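Local atomic coordinates of 2-hydroxyisocaproyl-CoA dehydratase activator (Clostridium difficile, PDB entry 4EHU), a protein that activates (R)-2-hydroxyisocaproyl-CoA dehydratase in leucine fermentation by passing it one electron, coupled to ATP hydrolysis, from a [4Fe-4S] cluster held by its homodimer. Residues 2-8 against 57-63; 8-14 against 28-34; 94-100 against 207-213; 103-107 against 119-123. The contacts are given in a common frame with arbitrary orientation. Where two conformers were deposited one is given. Numbering follows the deposited sequence.

In the fold
The four contacts belong to the two mixed sheets of an actin-fold ATPase, each with strand order 3-2-1-4-5; the ATP analogue ANP is bound between the sheets. In the first sheet, contact 1 pairs strand 2-8 with 57-63. Contact 2, about 14 Å away between centres, shares Ile8 and adds the phosphate-binding hairpin on the other side of strand 2-8; Asp7 N lies 2.7 Å from Lys14 O. Contacts 3 and 4 repeat this plan in the second sheet, centres about 13 Å apart, with Asp99 N 2.8 Å from Lys106 O. Contacts 2 and 4 both hold ANP and touch at Ser10 and Gln103, whereas the centres of contacts 1 and 3 are about 23 Å apart.

Contact 1: 2-8 against 57-63; sequences YTMGLDI and IKKVVVT
Six backbone hydrogen bonds join the strands: Lys58 N to Tyr2 O (2.9 Å), Met4 N to Lys59 O (3.0 Å), Val61 N to Met4 O (3.0 Å), Leu6 N to Val61 O (2.9 Å), Thr63 N to Leu6 O (2.8 Å) and Ile8 N to Thr63 O (3.0 Å). Strand 2-8 thus parallels 59-63, the axes 4.7 Å apart and crossing at -17°, with Met4 opposite Val60, Gly5 opposite Val61, Leu6 opposite Val62 and Asp7 opposite Thr63. The chain turns at Lys58 (phi/psi -71/-43). On the face of Met4 and Leu6, under helix 38-50, Met4 CB meets Ile57 CG2 at 3.6 Å and Leu6 CB meets Val62 CG2 at 4.1 Å. Helix 243-261 covers the other face, where Thr3 OG1 bonds to Ala249 O and Asp7 CB (chi1 t) lies 3.6 Å from Thr63 CG2. One face of this central actin-fold pair is apolar; the other mixes buried threonines with Asp7, whose side chain comes within about 4 Å of the bound magnesium ion (nearest atoms).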
# COMPACT_ATOMS: atom_id res chain seq x y z
N TYR A 2 -25.07 -4.35 -34.78
CA TYR A 2 -24.68 -4.17 -33.38
C TYR A 2 -23.22 -4.53 -33.20
O TYR A 2 -22.73 -5.47 -33.81
CB TYR A 2 -25.52 -5.04 -32.46
CG TYR A 2 -26.99 -4.72 -32.51
CD1 TYR A 2 -27.52 -3.73 -31.69
CD2 TYR A 2 -27.85 -5.39 -33.39
CE1 TYR A 2 -28.87 -3.43 -31.73
CE2 TYR A 2 -29.19 -5.09 -33.43
CZ TYR A 2 -29.70 -4.11 -32.60
OH TYR A 2 -31.04 -3.81 -32.64
N THR A 3 -22.52 -3.78 -32.35
CA THR A 3 -21.20 -4.20 -31.90
C THR A 3 -21.17 -4.20 -30.38
O THR A 3 -22.03 -3.62 -29.73
CB THR A 3 -20.11 -3.28 -32.44
OG1 THR A 3 -20.33 -1.93 -31.99
CG2 THR A 3 -20.10 -3.35 -34.00
N MET A 4 -20.19 -4.89 -29.81
CA MET A 4 -20.09 -5.01 -28.36
C MET A 4 -18.68 -4.69 -27.87
O MET A 4 -17.70 -5.08 -28.51
CB MET A 4 -20.45 -6.43 -27.93
CG MET A 4 -20.46 -6.63 -26.43
SD MET A 4 -21.06 -8.27 -25.96
CE MET A 4 -22.83 -8.01 -25.99
N GLY A 5 -18.60 -3.99 -26.75
CA GLY A 5 -17.35 -3.73 -26.04
C GLY A 5 -17.40 -4.35 -24.65
O GLY A 5 -18.41 -4.24 -23.96
N LEU A 6 -16.33 -5.02 -24.26
CA LEU A 6 -16.20 -5.59 -22.93
C LEU A 6 -14.95 -5.01 -22.30
O LEU A 6 -13.90 -4.98 -22.94
CB LEU A 6 -16.09 -7.11 -22.99
CG LEU A 6 -17.33 -7.88 -23.43
CD1 LEU A 6 -17.00 -9.36 -23.57
CD2 LEU A 6 -18.47 -7.66 -22.45
N ASP A 7 -15.05 -4.56 -21.06
CA ASP A 7 -13.91 -4.02 -20.32
C ASP A 7 -13.78 -4.85 -19.04
O ASP A 7 -14.57 -4.72 -18.11
CB ASP A 7 -14.13 -2.52 -20.03
CG ASP A 7 -13.07 -1.91 -19.09
OD1 ASP A 7 -12.12 -2.59 -18.66
OD2 ASP A 7 -13.21 -0.72 -18.78
N ILE A 8 -12.80 -5.74 -19.02
CA ILE A 8 -12.63 -6.65 -17.90
C ILE A 8 -11.48 -6.13 -17.05
O ILE A 8 -10.32 -6.37 -17.35
CB ILE A 8 -12.34 -8.08 -18.39
CG1 ILE A 8 -13.41 -8.50 -19.39
CG2 ILE A 8 -12.28 -9.03 -17.21
CD1 ILE A 8 -13.06 -9.77 -20.17
N ILE A 57 -24.22 -10.02 -32.94
CA ILE A 57 -23.16 -9.03 -32.73
C ILE A 57 -22.10 -9.19 -33.83
O ILE A 57 -21.46 -10.23 -33.93
CB ILE A 57 -22.51 -9.18 -31.35
CG1 ILE A 57 -23.58 -9.40 -30.27
CG2 ILE A 57 -21.66 -7.94 -31.01
CD1 ILE A 57 -24.59 -8.26 -30.17
N LYS A 58 -21.94 -8.16 -34.66
CA LYS A 58 -21.05 -8.24 -35.82
C LYS A 58 -19.57 -8.27 -35.44
O LYS A 58 -18.81 -9.04 -36.02
CB LYS A 58 -21.33 -7.09 -36.79
CG LYS A 58 -20.41 -7.05 -37.99
CD LYS A 58 -21.17 -7.34 -39.28
CE LYS A 58 -20.25 -7.38 -40.49
NZ LYS A 58 -19.70 -6.03 -40.84
N LYS A 59 -19.16 -7.41 -34.49
CA LYS A 59 -17.80 -7.40 -33.95
C LYS A 59 -17.83 -7.19 -32.43
O LYS A 59 -18.69 -6.47 -31.90
CB LYS A 59 -16.95 -6.28 -34.56
CG LYS A 59 -16.76 -6.39 -36.07
CD LYS A 59 -15.81 -7.50 -36.46
CE LYS A 59 -15.50 -7.44 -37.95
NZ LYS A 59 -14.58 -8.53 -38.42
N VAL A 60 -16.88 -7.83 -31.76
CA VAL A 60 -16.69 -7.71 -30.33
C VAL A 60 -15.26 -7.29 -30.06
O VAL A 60 -14.33 -7.88 -30.60
CB VAL A 60 -16.93 -9.05 -29.62
CG1 VAL A 60 -16.69 -8.91 -28.11
CG2 VAL A 60 -18.34 -9.57 -29.90
N VAL A 61 -15.08 -6.27 -29.23
CA VAL A 61 -13.73 -5.90 -28.78
C VAL A 61 -13.67 -5.99 -27.26
O VAL A 61 -14.60 -5.58 -26.57
CB VAL A 61 -13.34 -4.47 -29.23
CG1 VAL A 61 -12.08 -3.98 -28.48
CG2 VAL A 61 -13.15 -4.42 -30.75
N VAL A 62 -12.56 -6.52 -26.75
CA VAL A 62 -12.36 -6.60 -25.31
C VAL A 62 -11.15 -5.78 -24.90
O VAL A 62 -10.15 -5.70 -25.62
CB VAL A 62 -12.19 -8.07 -24.85
CG1 VAL A 62 -10.92 -8.67 -25.43
CG2 VAL A 62 -12.18 -8.15 -23.33
N THR A 63 -11.25 -5.16 -23.74
CA THR A 63 -10.20 -4.31 -23.21
C THR A 63 -10.05 -4.59 -21.72
O THR A 63 -10.78 -5.41 -21.17
CB THR A 63 -10.51 -2.83 -23.48
OG1 THR A 63 -9.37 -2.00 -23.18
CG2 THR A 63 -11.70 -2.36 -22.66

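Contact 2: 8-14 against 28-34; sequences IGSTASK and ETISSGT. With ANP (phosphoaminophosphonic acid-adenylate ester), chain D.
This is the first phosphate-binding loop of the actin-type ATPase fold, where the turn after strand 2-8 wraps the phosphates of ANP and leads into the hairpin of strands 13-19 and 23-30. Ser13 and Ile30 form an antiparallel hydrogen-bonded pair, Ser13 N to Ile30 O 2.8 Å and Ile30 N to Ser13 O 2.9 Å; Lys14 and Thr29 follow as a non-hydrogen-bonded pair, CA to CA 4.5 Å. Beyond the strand, 31-34 folds over the loop: Ser13 OG (chi1 m) donates a hydrogen bond to Ser32 O at 2.8 Å, and Thr34 N bonds to Gly9 O at 2.8 Å. Gly33 CA sits 3.4 Å from Gly9 O, where a CB would clash with the loop backbone; at Gly9 one would strike the beta-phosphate. Braced by Gly9 N to Ala12 O (3.1 Å), the loop points its amides at the phosphates: Ser10 N reaches ANP O1G at 3.1 Å, while Thr11 N and Ala12 N share ANP O1B at 2.9 and 2.8 Å. ANP N3B donates to Ser10 OG at 2.8 Å. Lys14, folded back with chi1 m, chi2 p and chi3 p, places NZ 2.8 Å from both ANP O2B and ANP O1A, and 2.9 Å from Ala12 O.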
# COMPACT_ATOMS: atom_id res chain seq x y z
N ILE A 8 -12.80 -5.74 -19.02
CA ILE A 8 -12.63 -6.65 -17.90
C ILE A 8 -11.48 -6.13 -17.05
O ILE A 8 -10.32 -6.37 -17.35
CB ILE A 8 -12.34 -8.08 -18.39
CG1 ILE A 8 -13.41 -8.50 -19.39
CG2 ILE A 8 -12.28 -9.03 -17.21
CD1 ILE A 8 -13.06 -9.77 -20.17
N GLY A 9 -11.81 -5.38 -16.00
CA GLY A 9 -10.77 -4.77 -15.20
C GLY A 9 -10.41 -5.64 -14.02
O GLY A 9 -10.86 -6.78 -13.91
N SER A 10 -9.62 -5.08 -13.12
CA SER A 10 -9.19 -5.80 -11.92
C SER A 10 -10.38 -6.14 -11.03
O SER A 10 -10.34 -7.11 -10.27
CB SER A 10 -8.22 -4.92 -11.14
OG SER A 10 -8.85 -3.78 -10.57
N THR A 11 -11.44 -5.36 -11.15
CA THR A 11 -12.42 -5.25 -10.08
C THR A 11 -13.84 -5.45 -10.57
O THR A 11 -14.66 -6.06 -9.89
CB THR A 11 -12.32 -3.87 -9.41
OG1 THR A 11 -11.00 -3.70 -8.88
CG2 THR A 11 -13.36 -3.72 -8.30
N ALA A 12 -14.13 -4.94 -11.76
CA ALA A 12 -15.46 -5.09 -12.32
C ALA A 12 -15.42 -5.36 -13.81
O ALA A 12 -14.48 -4.94 -14.49
CB ALA A 12 -16.29 -3.84 -12.05
N SER A 13 -16.44 -6.05 -14.29
CA SER A 13 -16.59 -6.31 -15.72
C SER A 13 -17.68 -5.41 -16.27
O SER A 13 -18.78 -5.32 -15.72
CB SER A 13 -16.96 -7.77 -15.97
OG SER A 13 -15.91 -8.61 -15.56
N LYS A 14 -17.36 -4.75 -17.37
CA LYS A 14 -18.28 -3.80 -17.98
C LYS A 14 -18.54 -4.17 -19.43
O LYS A 14 -17.62 -4.58 -20.14
CB LYS A 14 -17.71 -2.38 -17.92
CG LYS A 14 -17.75 -1.74 -16.53
CD LYS A 14 -16.65 -2.28 -15.58
CE LYS A 14 -15.25 -1.83 -16.00
NZ LYS A 14 -14.19 -2.13 -14.99
N GLU A 28 -23.91 -2.83 -18.88
CA GLU A 28 -24.01 -3.64 -17.68
C GLU A 28 -22.68 -3.65 -16.98
O GLU A 28 -21.63 -3.75 -17.61
CB GLU A 28 -24.44 -5.06 -18.04
CG GLU A 28 -24.66 -5.97 -16.84
CD GLU A 28 -25.79 -5.50 -15.94
OE1 GLU A 28 -26.70 -4.81 -16.44
OE2 GLU A 28 -25.76 -5.82 -14.73
N THR A 29 -22.73 -3.52 -15.66
CA THR A 29 -21.54 -3.64 -14.85
C THR A 29 -21.78 -4.73 -13.83
O THR A 29 -22.83 -4.77 -13.19
CB THR A 29 -21.23 -2.31 -14.13
OG1 THR A 29 -21.07 -1.27 -15.10
CG2 THR A 29 -19.97 -2.41 -13.28
N ILE A 30 -20.82 -5.64 -13.70
CA ILE A 30 -20.84 -6.64 -12.64
C ILE A 30 -19.57 -6.46 -11.83
O ILE A 30 -18.49 -6.39 -12.40
CB ILE A 30 -20.91 -8.07 -13.20
CG1 ILE A 30 -22.11 -8.23 -14.13
CG2 ILE A 30 -20.95 -9.07 -12.07
CD1 ILE A 30 -23.43 -8.28 -13.41
N SER A 31 -19.69 -6.39 -10.51
CA SER A 31 -18.56 -6.07 -9.64
C SER A 31 -17.69 -7.28 -9.36
O SER A 31 -17.22 -7.47 -8.24
CB SER A 31 -19.04 -5.47 -8.32
OG SER A 31 -19.77 -4.28 -8.54
N SER A 32 -17.50 -8.11 -10.39
CA SER A 32 -16.50 -9.17 -10.38
C SER A 32 -15.65 -9.00 -11.64
O SER A 32 -16.19 -8.94 -12.75
CB SER A 32 -17.16 -10.55 -10.40
OG SER A 32 -18.04 -10.71 -9.30
N GLY A 33 -14.34 -8.92 -11.48
CA GLY A 33 -13.46 -8.59 -12.59
C GLY A 33 -12.70 -9.78 -13.13
O GLY A 33 -13.21 -10.88 -13.23
N THR A 34 -11.44 -9.53 -13.46
CA THR A 34 -10.61 -10.55 -14.09
C THR A 34 -10.54 -11.80 -13.20
O THR A 34 -10.49 -11.71 -11.98
CB THR A 34 -9.20 -10.01 -14.33
OG1 THR A 34 -8.39 -11.03 -14.94
CG2 THR A 34 -8.57 -9.57 -13.01
PG ANP D . -8.58 -1.26 -13.11
O1G ANP D . -7.97 -2.54 -13.66
O2G ANP D . -8.94 -0.33 -14.24
O3G ANP D . -7.74 -0.62 -12.07
PB ANP D . -11.57 -1.73 -12.89
O1B ANP D . -12.27 -3.04 -12.67
O2B ANP D . -11.66 -1.14 -14.30
N3B ANP D . -9.95 -1.87 -12.28
PA ANP D . -13.59 0.23 -12.17
O1A ANP D . -14.66 -0.71 -12.61
O2A ANP D . -13.19 1.42 -13.00
O3A ANP D . -12.24 -0.62 -11.90
O5' ANP D . -13.86 0.78 -10.68
C5' ANP D . -13.95 -0.13 -9.58
C4' ANP D . -14.36 0.64 -8.33
O4' ANP D . -15.23 1.76 -8.47
C3' ANP D . -14.35 0.10 -6.92
O3' ANP D . -13.00 -0.16 -6.47
C2' ANP D . -15.09 1.19 -6.14
O2' ANP D . -14.22 1.95 -5.28
C1' ANP D . -15.71 2.12 -7.17
N9 ANP D . -17.18 2.01 -7.26
C8 ANP D . -17.89 1.01 -7.82
N7 ANP D . -19.22 1.28 -7.76
C5 ANP D . -19.35 2.49 -7.16
C6 ANP D . -20.46 3.37 -6.79
N6 ANP D . -21.73 2.98 -7.05
N1 ANP D . -20.16 4.55 -6.19
C2 ANP D . -18.90 4.94 -5.94
N3 ANP D . -17.84 4.18 -6.23
C4 ANP D . -18.00 2.97 -6.84

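Contact 3: 94-100 against 207-213; sequences TRTIIDI and QRNVVMV
Strands 96-100 and 210-213 run parallel, their axes 4.7 Å apart and crossing at -19°, in register from Thr96 with Val210 to Asp99 with Val213. The ladder is Thr96 N to Asn209 O (3.2 Å), Val211 N to Thr96 O (2.9 Å), Ile98 N to Val211 O (2.9 Å), Val213 N to Ile98 O (2.9 Å) and Ile100 N to Val213 O (3.1 Å). After a cis peptide, Asn209 O also accepts Arg95 N at 3.0 Å, and Thr96 OG1 donates to Gln207 O at 2.7 Å. On one face Ile98 CD1 meets Val210 CG1 at 3.7 Å; at the ladder's end Ile100 CD1 lies 4.0 Å from Met212 SD. On the other face Ile97 CG2 packs on Val213 CG2 at 3.9 Å, and the Asp99 side chain (chi1 t) comes within about 4 Å of the bound magnesium ion. Around this central pair of the second actin-fold sheet, helix 220-230 covers Ile98 and Met212, helix 79-90 covers Ile97 and Val213, and strand 105-110 continues the sheet beyond 96-100.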
# COMPACT_ATOMS: atom_id res chain seq x y z
N THR A 94 -11.95 17.12 -25.06
CA THR A 94 -11.27 16.51 -23.91
C THR A 94 -9.75 16.45 -24.12
O THR A 94 -9.27 15.98 -25.16
CB THR A 94 -11.78 15.09 -23.63
OG1 THR A 94 -13.15 15.12 -23.24
CG2 THR A 94 -10.97 14.46 -22.48
N ARG A 95 -8.99 16.89 -23.11
CA ARG A 95 -7.52 16.88 -23.19
C ARG A 95 -6.86 16.16 -22.01
O ARG A 95 -5.70 15.75 -22.12
CB ARG A 95 -6.97 18.29 -23.31
CG ARG A 95 -7.48 19.07 -24.53
CD ARG A 95 -6.92 18.55 -25.84
NE ARG A 95 -7.36 19.34 -26.98
CZ ARG A 95 -8.44 19.08 -27.71
NH1 ARG A 95 -9.21 18.04 -27.44
NH2 ARG A 95 -8.76 19.87 -28.73
N THR A 96 -7.57 16.01 -20.89
CA THR A 96 -7.04 15.23 -19.78
C THR A 96 -8.08 14.21 -19.34
O THR A 96 -9.23 14.58 -19.10
CB THR A 96 -6.68 16.16 -18.59
OG1 THR A 96 -5.84 17.22 -19.07
CG2 THR A 96 -5.98 15.38 -17.50
N ILE A 97 -7.71 12.94 -19.28
CA ILE A 97 -8.61 11.90 -18.76
C ILE A 97 -7.99 11.28 -17.51
O ILE A 97 -6.85 10.86 -17.52
CB ILE A 97 -8.89 10.79 -19.80
CG1 ILE A 97 -9.61 11.38 -21.00
CG2 ILE A 97 -9.73 9.66 -19.18
CD1 ILE A 97 -9.80 10.36 -22.16
N ILE A 98 -8.78 11.24 -16.44
CA ILE A 98 -8.36 10.63 -15.20
C ILE A 98 -9.21 9.41 -14.99
O ILE A 98 -10.40 9.53 -14.74
CB ILE A 98 -8.57 11.61 -14.01
CG1 ILE A 98 -7.82 12.91 -14.28
CG2 ILE A 98 -8.09 10.95 -12.70
CD1 ILE A 98 -8.29 14.10 -13.34
N ASP A 99 -8.59 8.24 -15.09
CA ASP A 99 -9.31 6.98 -14.92
C ASP A 99 -8.92 6.39 -13.58
O ASP A 99 -7.84 5.85 -13.42
CB ASP A 99 -8.92 6.01 -16.06
CG ASP A 99 -9.26 4.56 -15.75
OD1 ASP A 99 -10.27 4.30 -15.08
OD2 ASP A 99 -8.48 3.66 -16.20
N ILE A 100 -9.81 6.48 -12.59
CA ILE A 100 -9.52 5.86 -11.31
C ILE A 100 -10.29 4.55 -11.22
O ILE A 100 -11.51 4.57 -11.13
CB ILE A 100 -9.86 6.77 -10.12
CG1 ILE A 100 -9.17 8.13 -10.29
CG2 ILE A 100 -9.40 6.07 -8.85
CD1 ILE A 100 -9.56 9.20 -9.15
N GLN A 207 -4.96 20.04 -18.49
CA GLN A 207 -5.47 20.75 -19.65
C GLN A 207 -6.95 20.45 -19.83
O GLN A 207 -7.34 19.29 -19.86
CB GLN A 207 -4.70 20.37 -20.92
CG GLN A 207 -4.91 21.35 -22.05
CD GLN A 207 -3.99 21.08 -23.23
OE1 GLN A 207 -3.24 20.11 -23.23
NE2 GLN A 207 -4.05 21.94 -24.23
N ARG A 208 -7.76 21.49 -19.93
CA ARG A 208 -9.20 21.30 -20.13
C ARG A 208 -9.50 20.82 -21.55
O ARG A 208 -8.78 21.15 -22.48
CB ARG A 208 -9.94 22.61 -19.86
CG ARG A 208 -9.66 23.18 -18.50
CD ARG A 208 -10.46 24.45 -18.25
NE ARG A 208 -11.86 24.15 -17.99
CZ ARG A 208 -12.79 25.07 -17.73
NH1 ARG A 208 -12.45 26.36 -17.72
NH2 ARG A 208 -14.04 24.72 -17.50
N ASN A 209 -10.58 20.05 -21.73
CA ASN A 209 -11.47 19.67 -20.64
C ASN A 209 -10.89 18.48 -19.90
O ASN A 209 -10.26 17.61 -20.50
CB ASN A 209 -12.83 19.25 -21.19
CG ASN A 209 -13.65 20.44 -21.67
OD1 ASN A 209 -13.64 21.50 -21.05
ND2 ASN A 209 -14.37 20.26 -22.77
N VAL A 210 -11.10 18.47 -18.58
CA VAL A 210 -10.64 17.38 -17.72
C VAL A 210 -11.83 16.49 -17.46
O VAL A 210 -12.88 16.97 -17.00
CB VAL A 210 -10.09 17.92 -16.39
CG1 VAL A 210 -9.62 16.78 -15.50
CG2 VAL A 210 -8.97 18.91 -16.65
N VAL A 211 -11.68 15.21 -17.75
CA VAL A 211 -12.77 14.27 -17.58
C VAL A 211 -12.35 13.16 -16.65
O VAL A 211 -11.27 12.60 -16.80
CB VAL A 211 -13.19 13.66 -18.93
CG1 VAL A 211 -14.25 12.56 -18.72
CG2 VAL A 211 -13.69 14.77 -19.89
N MET A 212 -13.19 12.82 -15.68
CA MET A 212 -12.93 11.66 -14.84
C MET A 212 -13.83 10.48 -15.23
O MET A 212 -15.03 10.64 -15.47
CB MET A 212 -13.12 11.95 -13.35
CG MET A 212 -12.62 10.80 -12.46
SD MET A 212 -12.79 11.07 -10.69
CE MET A 212 -11.94 12.64 -10.62
N VAL A 213 -13.21 9.31 -15.29
CA VAL A 213 -13.90 8.07 -15.60
C VAL A 213 -13.43 6.97 -14.63
O VAL A 213 -12.59 7.22 -13.75
CB VAL A 213 -13.58 7.63 -17.05
CG1 VAL A 213 -14.00 8.74 -18.00
CG2 VAL A 213 -12.09 7.29 -17.21

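Contact 4: 103-107 against 119-123; sequences QDAKV and FLMND. With ANP (phosphoaminophosphonic acid-adenylate ester), chain D.
Backbone hydrogen bonds define an antiparallel hairpin, its strand axes 4.8 Å apart at 167°. Ala105 and Asn122 form one hydrogen-bonded pair (Ala105 N to Asn122 O 3.2 Å, Asn122 N to Ala105 O 3.0 Å), Val107 and Leu120 another (Val107 N to Leu120 O 2.8 Å, Leu120 N to Val107 O 3.0 Å). Between them, Lys106 and Met121 form a non-hydrogen-bonded pair, CA to CA 4.5 Å. Charge lies on the Lys106 face: its NZ forms a salt bridge with Asp104 OD1 (2.8 Å; Asp104 chi1 p) and a second with Glu79. Packing there puts Lys106 NZ 3.6 Å from Met121 SD and Lys106 CB 3.9 Å from Phe119 CE1; on the opposite face helix 182-204 covers Val107, Leu120 and Asn122. Phosphate contacts precede the strand: Gln103 N and Asp104 N both donate to ANP O3G, at 2.9 and 3.1 Å. Main-chain amides thus hold the gamma-phosphate in this second phosphate-binding hairpin of the actin fold, leaving the Asp104 carboxylate to pair with lysine.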
# COMPACT_ATOMS: atom_id res chain seq x y z
N GLN A 103 -7.63 -1.01 -9.18
CA GLN A 103 -6.24 -1.31 -8.82
C GLN A 103 -5.21 -0.30 -9.32
O GLN A 103 -4.07 -0.30 -8.86
CB GLN A 103 -5.84 -2.72 -9.29
CG GLN A 103 -5.52 -2.84 -10.77
CD GLN A 103 -4.92 -4.21 -11.11
OE1 GLN A 103 -4.84 -5.09 -10.25
NE2 GLN A 103 -4.53 -4.40 -12.36
N ASP A 104 -5.60 0.58 -10.25
CA ASP A 104 -4.67 1.63 -10.64
C ASP A 104 -5.40 2.90 -11.04
O ASP A 104 -6.59 2.89 -11.26
CB ASP A 104 -3.65 1.19 -11.71
CG ASP A 104 -4.27 0.86 -13.07
OD1 ASP A 104 -4.94 1.74 -13.65
OD2 ASP A 104 -4.05 -0.28 -13.57
N ALA A 105 -4.65 4.00 -11.07
CA ALA A 105 -5.20 5.27 -11.52
C ALA A 105 -4.35 5.70 -12.68
O ALA A 105 -3.11 5.64 -12.61
CB ALA A 105 -5.13 6.30 -10.43
N LYS A 106 -5.01 6.06 -13.76
CA LYS A 106 -4.33 6.43 -14.98
C LYS A 106 -4.66 7.85 -15.34
O LYS A 106 -5.82 8.27 -15.25
CB LYS A 106 -4.81 5.52 -16.12
CG LYS A 106 -4.39 4.06 -15.96
CD LYS A 106 -4.97 3.23 -17.11
CE LYS A 106 -4.17 1.93 -17.30
NZ LYS A 106 -4.51 0.91 -16.27
N VAL A 107 -3.65 8.61 -15.76
CA VAL A 107 -3.89 9.94 -16.26
C VAL A 107 -3.37 10.06 -17.68
O VAL A 107 -2.18 9.83 -17.95
CB VAL A 107 -3.25 11.02 -15.37
CG1 VAL A 107 -3.54 12.40 -15.94
CG2 VAL A 107 -3.79 10.90 -13.95
N PHE A 119 1.27 10.23 -20.43
CA PHE A 119 0.57 9.23 -19.66
C PHE A 119 1.33 9.01 -18.37
O PHE A 119 2.55 8.88 -18.40
CB PHE A 119 0.51 7.91 -20.46
CG PHE A 119 -0.05 6.76 -19.69
CD1 PHE A 119 -1.42 6.68 -19.42
CD2 PHE A 119 0.77 5.75 -19.23
CE1 PHE A 119 -1.94 5.61 -18.73
CE2 PHE A 119 0.25 4.68 -18.53
CZ PHE A 119 -1.11 4.61 -18.28
N LEU A 120 0.62 8.96 -17.26
CA LEU A 120 1.22 8.56 -16.00
C LEU A 120 0.27 7.63 -15.32
O LEU A 120 -0.96 7.80 -15.40
CB LEU A 120 1.47 9.77 -15.09
CG LEU A 120 2.65 10.66 -15.39
CD1 LEU A 120 2.58 11.90 -14.46
CD2 LEU A 120 3.96 9.92 -15.16
N MET A 121 0.81 6.65 -14.63
CA MET A 121 -0.04 5.72 -13.95
C MET A 121 0.57 5.35 -12.62
O MET A 121 1.77 5.06 -12.53
CB MET A 121 -0.20 4.46 -14.78
CG MET A 121 -0.89 3.36 -14.01
SD MET A 121 -1.31 2.00 -15.11
CE MET A 121 0.30 1.48 -15.71
N ASN A 122 -0.26 5.37 -11.59
CA ASN A 122 0.12 4.80 -10.32
C ASN A 122 -0.43 3.39 -10.33
O ASN A 122 -1.66 3.21 -10.35
CB ASN A 122 -0.48 5.58 -9.13
CG ASN A 122 0.19 6.95 -8.85
OD1 ASN A 122 1.34 7.18 -9.23
ND2 ASN A 122 -0.53 7.84 -8.13
N ASP A 123 0.44 2.37 -10.34
CA ASP A 123 -0.07 1.00 -10.47
C ASP A 123 0.47 -0.02 -9.46
O ASP A 123 0.09 -1.19 -9.48
CB ASP A 123 0.19 0.48 -11.88
CG ASP A 123 1.68 0.42 -12.24
OD1 ASP A 123 2.50 1.17 -11.64
OD2 ASP A 123 2.01 -0.35 -13.14
PG ANP D . -8.58 -1.26 -13.11
O1G ANP D . -7.97 -2.54 -13.66
O2G ANP D . -8.94 -0.33 -14.24
O3G ANP D . -7.74 -0.62 -12.07
PB ANP D . -11.57 -1.73 -12.89
O1B ANP D . -12.27 -3.04 -12.67
O2B ANP D . -11.66 -1.14 -14.30
N3B ANP D . -9.95 -1.87 -12.28
PA ANP D . -13.59 0.23 -12.17
O1A ANP D . -14.66 -0.71 -12.61
O2A ANP D . -13.19 1.42 -13.00
O3A ANP D . -12.24 -0.62 -11.90
O5' ANP D . -13.86 0.78 -10.68
C5' ANP D . -13.95 -0.13 -9.58
C4' ANP D . -14.36 0.64 -8.33
O4' ANP D . -15.23 1.76 -8.47
C3' ANP D . -14.35 0.10 -6.92
O3' ANP D . -13.00 -0.16 -6.47
C2' ANP D . -15.09 1.19 -6.14
O2' ANP D . -14.22 1.95 -5.28
C1' ANP D . -15.71 2.12 -7.17
N9 ANP D . -17.18 2.01 -7.26
C8 ANP D . -17.89 1.01 -7.82
N7 ANP D . -19.22 1.28 -7.76
C5 ANP D . -19.35 2.49 -7.16
C6 ANP D . -20.46 3.37 -6.79
N6 ANP D . -21.73 2.98 -7.05
N1 ANP D . -20.16 4.55 -6.19
C2 ANP D . -18.90 4.94 -5.94
N3 ANP D . -17.84 4.18 -6.23
C4 ANP D . -18.00 2.97 -6.84